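Local coordinates for putative alpha-galactosidase/melibiase (Bacteroides fragilis, PDB 4OGZ), which probably hydrolyses terminal, non-reducing alpha-D-galactose residues from alpha-galactosides such as galactose oligosaccharides, galactomannans and galactolipids, at residues Phe110-Leu114 against Ile141-Trp145; Asp278-Asn284 against Gly292-Asn298; Asp399-Val403 against Pro424-Glu428. All coordinates share one frame; numbering follows the deposited sequence.

Contact 1: residues Phe110-Leu114 against Ile141-Trp145; sequences FGRHL and IDDFW
Arg112 lays its CB over one face of the Phe144 ring, a CH-pi contact in which CB stands 3.8 Å from the ring centroid and 24° off the ring normal. CB sits nearest the rim atom CD2 of Phe144, at 3.5 Å, while the opposite face is backed by Asp143 CG. With chi1 at 70°, Arg112 CG lies between the backbone N and carbonyl carbon, and the extended chain carries the guanidinium away from the ring.

The apolar part of the contact centres on one methyl. Leu114 CD1 touches Ile141 CG2 at 4.0 Å and Trp145 CB at 4.1 Å, and lies 3.4 Å from Asp143 O, so it packs against the opposing backbone.

The segments belong to the connections that follow neighbouring strands 102-105 (after short helix 107-110, which ends at Phe110) and 138-140 of the parallel TIM barrel; they lie at the carboxyl ends of the strands, where enzymes of this fold carry their active sites.

Polar linkage is indirect. A water donates to Gly111 O and to Asp143 O, 2.8 Å from each, joining two carbonyls that cannot bond directly. Lys162 NZ similarly spans Arg112 O and Phe144 O. The carboxylates are held from outside the pair: Asp142 forms a salt bridge with Lys218, and Asp143 OD2 accepts from Thr191 OG1 and Gly193 N.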
# COMPACT_ATOMS: atom_id res chain seq x y z
N PHE A 110 15.00 8.74 -0.95
CA PHE A 110 16.23 8.50 -1.70
C PHE A 110 16.29 9.20 -3.06
O PHE A 110 17.39 9.48 -3.56
CB PHE A 110 16.46 6.99 -1.87
CG PHE A 110 16.66 6.29 -0.55
CD1 PHE A 110 17.92 6.22 0.03
CD2 PHE A 110 15.57 5.75 0.15
CE1 PHE A 110 18.11 5.61 1.26
CE2 PHE A 110 15.76 5.14 1.39
CZ PHE A 110 17.03 5.08 1.93
N GLY A 111 15.15 9.53 -3.63
CA GLY A 111 15.14 10.24 -4.90
C GLY A 111 15.92 9.47 -5.96
O GLY A 111 15.69 8.27 -6.15
N ARG A 112 16.87 10.12 -6.61
CA ARG A 112 17.70 9.47 -7.63
C ARG A 112 18.86 8.62 -7.10
O ARG A 112 19.55 8.00 -7.89
CB ARG A 112 18.26 10.52 -8.62
CG ARG A 112 19.31 11.44 -8.03
CD ARG A 112 19.78 12.46 -9.06
NE ARG A 112 21.07 12.99 -8.61
CZ ARG A 112 21.22 13.94 -7.68
NH1 ARG A 112 20.16 14.52 -7.09
NH2 ARG A 112 22.46 14.33 -7.34
N HIS A 113 19.05 8.56 -5.78
CA HIS A 113 20.12 7.76 -5.15
C HIS A 113 19.76 6.27 -4.90
O HIS A 113 19.95 5.73 -3.84
CB HIS A 113 20.56 8.45 -3.86
CG HIS A 113 21.03 9.85 -4.08
ND1 HIS A 113 22.28 10.13 -4.61
CD2 HIS A 113 20.42 11.04 -3.90
CE1 HIS A 113 22.42 11.44 -4.71
NE2 HIS A 113 21.31 12.02 -4.29
N LEU A 114 19.19 5.65 -5.91
CA LEU A 114 18.88 4.24 -5.96
C LEU A 114 20.10 3.40 -6.20
O LEU A 114 20.92 3.74 -7.05
CB LEU A 114 18.03 4.00 -7.17
CG LEU A 114 16.57 4.33 -7.25
CD1 LEU A 114 16.19 4.25 -8.71
CD2 LEU A 114 15.82 3.32 -6.42
N ILE A 141 10.68 0.43 -7.00
CA ILE A 141 11.62 1.34 -7.61
C ILE A 141 10.85 2.48 -8.24
O ILE A 141 9.95 2.24 -9.01
CB ILE A 141 12.44 0.61 -8.69
CG1 ILE A 141 13.27 -0.53 -8.04
CG2 ILE A 141 13.31 1.58 -9.46
CD1 ILE A 141 14.12 -1.27 -9.04
N ASP A 142 11.16 3.70 -7.87
CA ASP A 142 10.58 4.86 -8.49
C ASP A 142 11.53 5.35 -9.62
O ASP A 142 12.22 4.55 -10.26
CB ASP A 142 10.30 5.95 -7.43
CG ASP A 142 9.17 6.89 -7.83
OD1 ASP A 142 8.00 6.52 -7.64
OD2 ASP A 142 9.45 7.99 -8.37
N ASP A 143 11.58 6.65 -9.86
CA ASP A 143 12.26 7.22 -11.04
C ASP A 143 13.78 7.04 -10.90
O ASP A 143 14.29 6.88 -9.78
CB ASP A 143 11.84 8.71 -11.18
CG ASP A 143 12.07 9.32 -12.62
OD1 ASP A 143 12.64 8.65 -13.52
OD2 ASP A 143 11.66 10.50 -12.83
N PHE A 144 14.46 7.05 -12.05
CA PHE A 144 15.94 7.13 -12.17
C PHE A 144 16.69 5.79 -12.12
O PHE A 144 17.88 5.77 -11.84
CB PHE A 144 16.53 8.07 -11.12
CG PHE A 144 16.12 9.50 -11.27
CD1 PHE A 144 16.60 10.26 -12.33
CD2 PHE A 144 15.28 10.11 -10.33
CE1 PHE A 144 16.25 11.61 -12.45
CE2 PHE A 144 14.90 11.44 -10.47
CZ PHE A 144 15.41 12.20 -11.52
N TRP A 145 16.00 4.68 -12.36
CA TRP A 145 16.64 3.37 -12.49
C TRP A 145 17.21 3.19 -13.89
O TRP A 145 18.07 2.31 -14.12
CB TRP A 145 15.65 2.24 -12.20
CG TRP A 145 14.47 2.27 -13.09
CD1 TRP A 145 13.28 2.89 -12.85
CD2 TRP A 145 14.36 1.64 -14.36
NE1 TRP A 145 12.41 2.70 -13.94
CE2 TRP A 145 13.06 1.91 -14.86
CE3 TRP A 145 15.19 0.80 -15.10
CZ2 TRP A 145 12.64 1.42 -16.06
CZ3 TRP A 145 14.76 0.31 -16.29
CH2 TRP A 145 13.50 0.62 -16.78
O HOH W 1 13.71 6.54 -7.03

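Contact 2: residues Asp278-Asn284 against Gly292-Asn298; sequences DIGDLWN and GLRGILN
Trp283, in the loop after the sixth strand of the TIM barrel, 272-274, receives Leu297 from the first turn of helix 296-303 over one face of its indole. Leu297 CD1 lies 3.8 Å from the centroid of the five-membered ring, 29° off its normal, and CD2 reaches the benzo side, 3.7 Å from Trp283 CZ2. Trp283 CG is anti to its backbone N (chi1 -171°), which swings the indole back over the helix start although its CB points away. Ile296 comes from another direction, roughly at a right angle: Ile296 CD1 is at the edge of the indole, 4.0 Å from Trp283 CE3. The side chains of Asn284 and Asn298 also cross at about a right angle, their amide planes inclined at an acute angle, and share a weak bond from ND2 of Asn298 to OD1 of Asn284, while OD1 of Asn298 accepts from the backbone N of Arg285.

Earlier in both segments, Ile279 and Arg294 form a single beta bridge, with Arg294 N bonded to Asp278 O and Gly280 N to Arg294 O. At the helix start, Ile296 N donates to Leu282 O, and Leu297 N meets Trp283 O at 2.8 Å in a nearly straight bond, 172° at the hydrogen.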
# COMPACT_ATOMS: atom_id res chain seq x y z
N ASP A 278 1.93 15.59 -5.52
CA ASP A 278 2.86 14.84 -4.68
C ASP A 278 2.80 15.27 -3.22
O ASP A 278 2.71 16.45 -2.91
CB ASP A 278 4.27 15.02 -5.14
CG ASP A 278 4.57 14.33 -6.46
OD1 ASP A 278 3.79 13.53 -7.06
OD2 ASP A 278 5.69 14.61 -6.89
N ILE A 279 2.84 14.26 -2.34
CA ILE A 279 2.75 14.46 -0.92
C ILE A 279 4.06 15.07 -0.43
O ILE A 279 5.15 14.80 -0.95
CB ILE A 279 2.44 13.15 -0.16
CG1 ILE A 279 2.04 13.43 1.30
CG2 ILE A 279 3.61 12.18 -0.21
CD1 ILE A 279 1.58 12.20 2.06
N GLY A 280 3.93 15.94 0.55
CA GLY A 280 5.08 16.46 1.25
C GLY A 280 5.12 15.95 2.69
O GLY A 280 4.11 15.47 3.24
N ASP A 281 6.29 16.06 3.28
CA ASP A 281 6.47 15.74 4.69
C ASP A 281 6.06 17.01 5.47
O ASP A 281 6.90 17.72 6.04
CB ASP A 281 7.90 15.27 4.93
CG ASP A 281 8.18 14.90 6.37
OD1 ASP A 281 7.22 14.73 7.16
OD2 ASP A 281 9.38 14.83 6.72
N LEU A 282 4.75 17.27 5.48
CA LEU A 282 4.15 18.42 6.19
C LEU A 282 2.67 18.18 6.40
O LEU A 282 2.06 17.41 5.66
CB LEU A 282 4.41 19.74 5.42
CG LEU A 282 3.51 20.10 4.23
CD1 LEU A 282 3.50 21.61 4.02
CD2 LEU A 282 3.94 19.37 2.97
N TRP A 283 2.11 18.79 7.44
CA TRP A 283 0.70 18.59 7.86
C TRP A 283 -0.33 19.23 6.92
O TRP A 283 -1.37 18.65 6.61
CB TRP A 283 0.50 19.18 9.27
CG TRP A 283 -0.83 18.89 9.99
CD1 TRP A 283 -1.67 19.82 10.56
CD2 TRP A 283 -1.42 17.60 10.26
NE1 TRP A 283 -2.74 19.18 11.17
CE2 TRP A 283 -2.60 17.83 11.01
CE3 TRP A 283 -1.04 16.29 9.97
CZ2 TRP A 283 -3.42 16.78 11.44
CZ3 TRP A 283 -1.87 15.25 10.39
CH2 TRP A 283 -3.03 15.51 11.14
N ASN A 284 -0.02 20.44 6.47
CA ASN A 284 -0.99 21.28 5.79
C ASN A 284 -0.33 22.44 5.04
O ASN A 284 0.29 23.28 5.69
CB ASN A 284 -1.96 21.80 6.84
CG ASN A 284 -3.02 22.70 6.27
OD1 ASN A 284 -3.37 22.61 5.09
ND2 ASN A 284 -3.55 23.58 7.11
N GLY A 292 6.62 17.34 -3.33
CA GLY A 292 6.81 17.78 -1.95
C GLY A 292 5.89 18.91 -1.57
O GLY A 292 6.16 19.64 -0.62
N LEU A 293 4.76 19.03 -2.26
CA LEU A 293 3.93 20.21 -2.17
C LEU A 293 2.65 19.97 -1.32
O LEU A 293 2.35 20.79 -0.48
CB LEU A 293 3.61 20.76 -3.58
CG LEU A 293 3.24 22.25 -3.62
CD1 LEU A 293 4.00 23.04 -4.69
CD2 LEU A 293 1.74 22.42 -3.79
N ARG A 294 1.91 18.87 -1.48
CA ARG A 294 0.63 18.74 -0.73
C ARG A 294 0.83 18.24 0.72
O ARG A 294 1.54 17.26 0.98
CB ARG A 294 -0.40 17.83 -1.42
CG ARG A 294 -0.63 18.07 -2.91
CD ARG A 294 -1.38 19.37 -3.20
NE ARG A 294 -1.22 19.76 -4.61
CZ ARG A 294 -2.03 19.43 -5.62
NH1 ARG A 294 -3.14 18.70 -5.44
NH2 ARG A 294 -1.74 19.86 -6.84
N GLY A 295 0.16 18.91 1.65
CA GLY A 295 0.15 18.47 3.04
C GLY A 295 -0.81 17.33 3.26
O GLY A 295 -1.71 17.09 2.45
N ILE A 296 -0.63 16.63 4.37
CA ILE A 296 -1.49 15.51 4.71
C ILE A 296 -2.97 15.93 4.70
O ILE A 296 -3.81 15.20 4.11
CB ILE A 296 -1.08 14.90 6.06
CG1 ILE A 296 0.35 14.31 5.96
CG2 ILE A 296 -2.07 13.83 6.50
CD1 ILE A 296 1.05 14.18 7.30
N LEU A 297 -3.29 17.07 5.31
CA LEU A 297 -4.70 17.51 5.42
C LEU A 297 -5.30 17.89 4.07
O LEU A 297 -6.47 17.70 3.84
CB LEU A 297 -4.84 18.69 6.37
CG LEU A 297 -4.58 18.45 7.86
CD1 LEU A 297 -4.91 19.70 8.69
CD2 LEU A 297 -5.36 17.24 8.35
N ASN A 298 -4.48 18.41 3.18
CA ASN A 298 -4.97 18.76 1.84
C ASN A 298 -5.39 17.52 1.07
O ASN A 298 -6.42 17.50 0.41
CB ASN A 298 -3.90 19.54 1.08
CG ASN A 298 -3.27 20.63 1.93
OD1 ASN A 298 -2.20 20.45 2.54
ND2 ASN A 298 -3.96 21.74 2.05
O HOH W 2 7.86 14.47 -4.68

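Contact 3: residues Asp399-Val403 against Pro424-Glu428; sequences DHYDV and PVDVE
Tyr401 turns its CG between its own backbone N and carbonyl carbon (chi1 67°), and Val427 sets CG1 anti to its backbone N; together these torsions bring the phenol ring down onto the two valine methyls. CG2 of Val427 lies over one face of the ring, 3.8 Å from the centroid and 22° off the normal, a CH-pi contact displaced toward the rim. Its closest ring atom is Tyr401 CG, at 3.6 Å. Val427 CG1 also touches the ring, at Tyr401 CE1, and meets Val403 CG2 at 3.8 Å, the two valine side chains lying side by side and pointing in opposite senses.

Val425 flanks Tyr401 further back along the strand. It crosses the tyrosine at about a right angle, with CG1 3.9 Å from Tyr401 CD2, and its second methyl, CG2, touches His400 CB at the same distance. The imidazole of His400 leads away, so that residue offers only the base of its side chain.

No direct hydrogen bond joins the segments, but one water does: it lies 3.0 Å from Tyr401 OH and donates to Glu428 O, anchoring the far end of the phenol to the opposing backbone. Asp402, whose CB points away from the opposing segment, forms a salt bridge with Arg420.

The backbones are likewise bonded to other strands. Val403 pairs with Ile396, whereas Val425 and Val427 pair with Leu462 and Val460. Strands 401-403 and 425-428 run in roughly the same direction, 26° apart, with their axes 8.7 Å from each other. That separation, filled by Tyr401, Val403, Val425 and Val427, identifies face-to-face packing of two sheets, as expected of the C-terminal beta sandwich of alpha-galactosidases.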
# COMPACT_ATOMS: atom_id res chain seq x y z
N ASP A 399 -15.78 22.07 11.80
CA ASP A 399 -14.77 23.14 11.58
C ASP A 399 -13.37 22.73 12.07
O ASP A 399 -12.38 23.08 11.43
CB ASP A 399 -15.22 24.45 12.23
CG ASP A 399 -15.88 25.38 11.23
OD1 ASP A 399 -16.10 24.97 10.05
OD2 ASP A 399 -16.14 26.54 11.62
N HIS A 400 -13.29 21.96 13.15
CA HIS A 400 -12.02 21.61 13.76
C HIS A 400 -11.68 20.12 13.75
O HIS A 400 -10.57 19.75 14.13
CB HIS A 400 -12.04 22.07 15.21
CG HIS A 400 -12.20 23.55 15.34
ND1 HIS A 400 -12.79 24.13 16.44
CD2 HIS A 400 -11.86 24.56 14.50
CE1 HIS A 400 -12.81 25.44 16.26
NE2 HIS A 400 -12.26 25.72 15.09
N TYR A 401 -12.62 19.27 13.36
CA TYR A 401 -12.38 17.86 13.44
C TYR A 401 -13.18 17.17 12.40
O TYR A 401 -14.12 17.72 11.86
CB TYR A 401 -12.78 17.32 14.85
CG TYR A 401 -14.26 17.39 15.14
CD1 TYR A 401 -15.11 16.40 14.67
CD2 TYR A 401 -14.82 18.45 15.86
CE1 TYR A 401 -16.46 16.46 14.88
CE2 TYR A 401 -16.19 18.51 16.10
CZ TYR A 401 -17.00 17.51 15.60
OH TYR A 401 -18.37 17.52 15.81
N ASP A 402 -12.82 15.93 12.20
CA ASP A 402 -13.52 15.01 11.34
C ASP A 402 -13.96 13.80 12.13
O ASP A 402 -13.33 13.40 13.10
CB ASP A 402 -12.61 14.43 10.28
CG ASP A 402 -12.12 15.43 9.27
OD1 ASP A 402 -12.66 16.55 9.16
OD2 ASP A 402 -11.18 15.05 8.55
N VAL A 403 -15.02 13.17 11.65
CA VAL A 403 -15.34 11.84 12.05
C VAL A 403 -15.43 11.01 10.78
O VAL A 403 -16.18 11.35 9.88
CB VAL A 403 -16.64 11.81 12.85
CG1 VAL A 403 -16.99 10.37 13.18
CG2 VAL A 403 -16.51 12.64 14.13
N PRO A 424 -6.40 21.73 21.38
CA PRO A 424 -7.16 20.55 21.78
C PRO A 424 -8.60 20.67 21.32
O PRO A 424 -9.10 21.77 21.23
CB PRO A 424 -7.08 20.56 23.32
CG PRO A 424 -6.70 21.94 23.69
CD PRO A 424 -5.94 22.53 22.53
N VAL A 425 -9.25 19.54 21.07
CA VAL A 425 -10.64 19.52 20.61
C VAL A 425 -11.46 18.41 21.29
O VAL A 425 -10.96 17.33 21.51
CB VAL A 425 -10.66 19.26 19.07
CG1 VAL A 425 -12.00 18.74 18.57
CG2 VAL A 425 -10.26 20.51 18.30
N ASP A 426 -12.73 18.69 21.57
CA ASP A 426 -13.69 17.70 22.05
C ASP A 426 -14.60 17.22 20.89
O ASP A 426 -15.09 18.02 20.09
CB ASP A 426 -14.55 18.28 23.16
CG ASP A 426 -13.76 18.56 24.44
OD1 ASP A 426 -12.63 18.03 24.60
OD2 ASP A 426 -14.27 19.32 25.30
N VAL A 427 -14.81 15.92 20.80
CA VAL A 427 -15.69 15.36 19.78
C VAL A 427 -16.69 14.43 20.45
O VAL A 427 -16.29 13.42 21.04
CB VAL A 427 -14.91 14.56 18.72
CG1 VAL A 427 -15.88 13.98 17.67
CG2 VAL A 427 -13.85 15.41 18.07
N GLU A 428 -17.98 14.76 20.41
CA GLU A 428 -18.95 13.91 21.09
C GLU A 428 -19.23 12.72 20.20
O GLU A 428 -19.40 12.87 18.98
CB GLU A 428 -20.24 14.62 21.44
CG GLU A 428 -20.86 13.99 22.67
CD GLU A 428 -22.35 14.19 22.78
OE1 GLU A 428 -22.77 15.36 22.95
OE2 GLU A 428 -23.08 13.18 22.74
O HOH W 3 -19.63 15.29 17.30

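The three contacts follow one another along the chain without interleaving. Contacts 1 and 2 both belong to the TIM-barrel domain: the first joins the connections that follow strands 102-105 (after short helix 107-110) and 138-140, the second folds the loop after strand 272-274 against the start of helix 296-303. Their centres are 20 Å apart, and their nearest atoms about 8 Å. Contact 3 belongs to the C-terminal beta sandwich, its centre 40 Å from that of contact 1 but 21 Å from that of contact 2. Since the nearest atoms of contacts 2 and 3 are about 6 Å apart without touching, contact 2 lies on the barrel flank facing the sandwich; the nearest atoms of contacts 1 and 3 are about 27 Å apart.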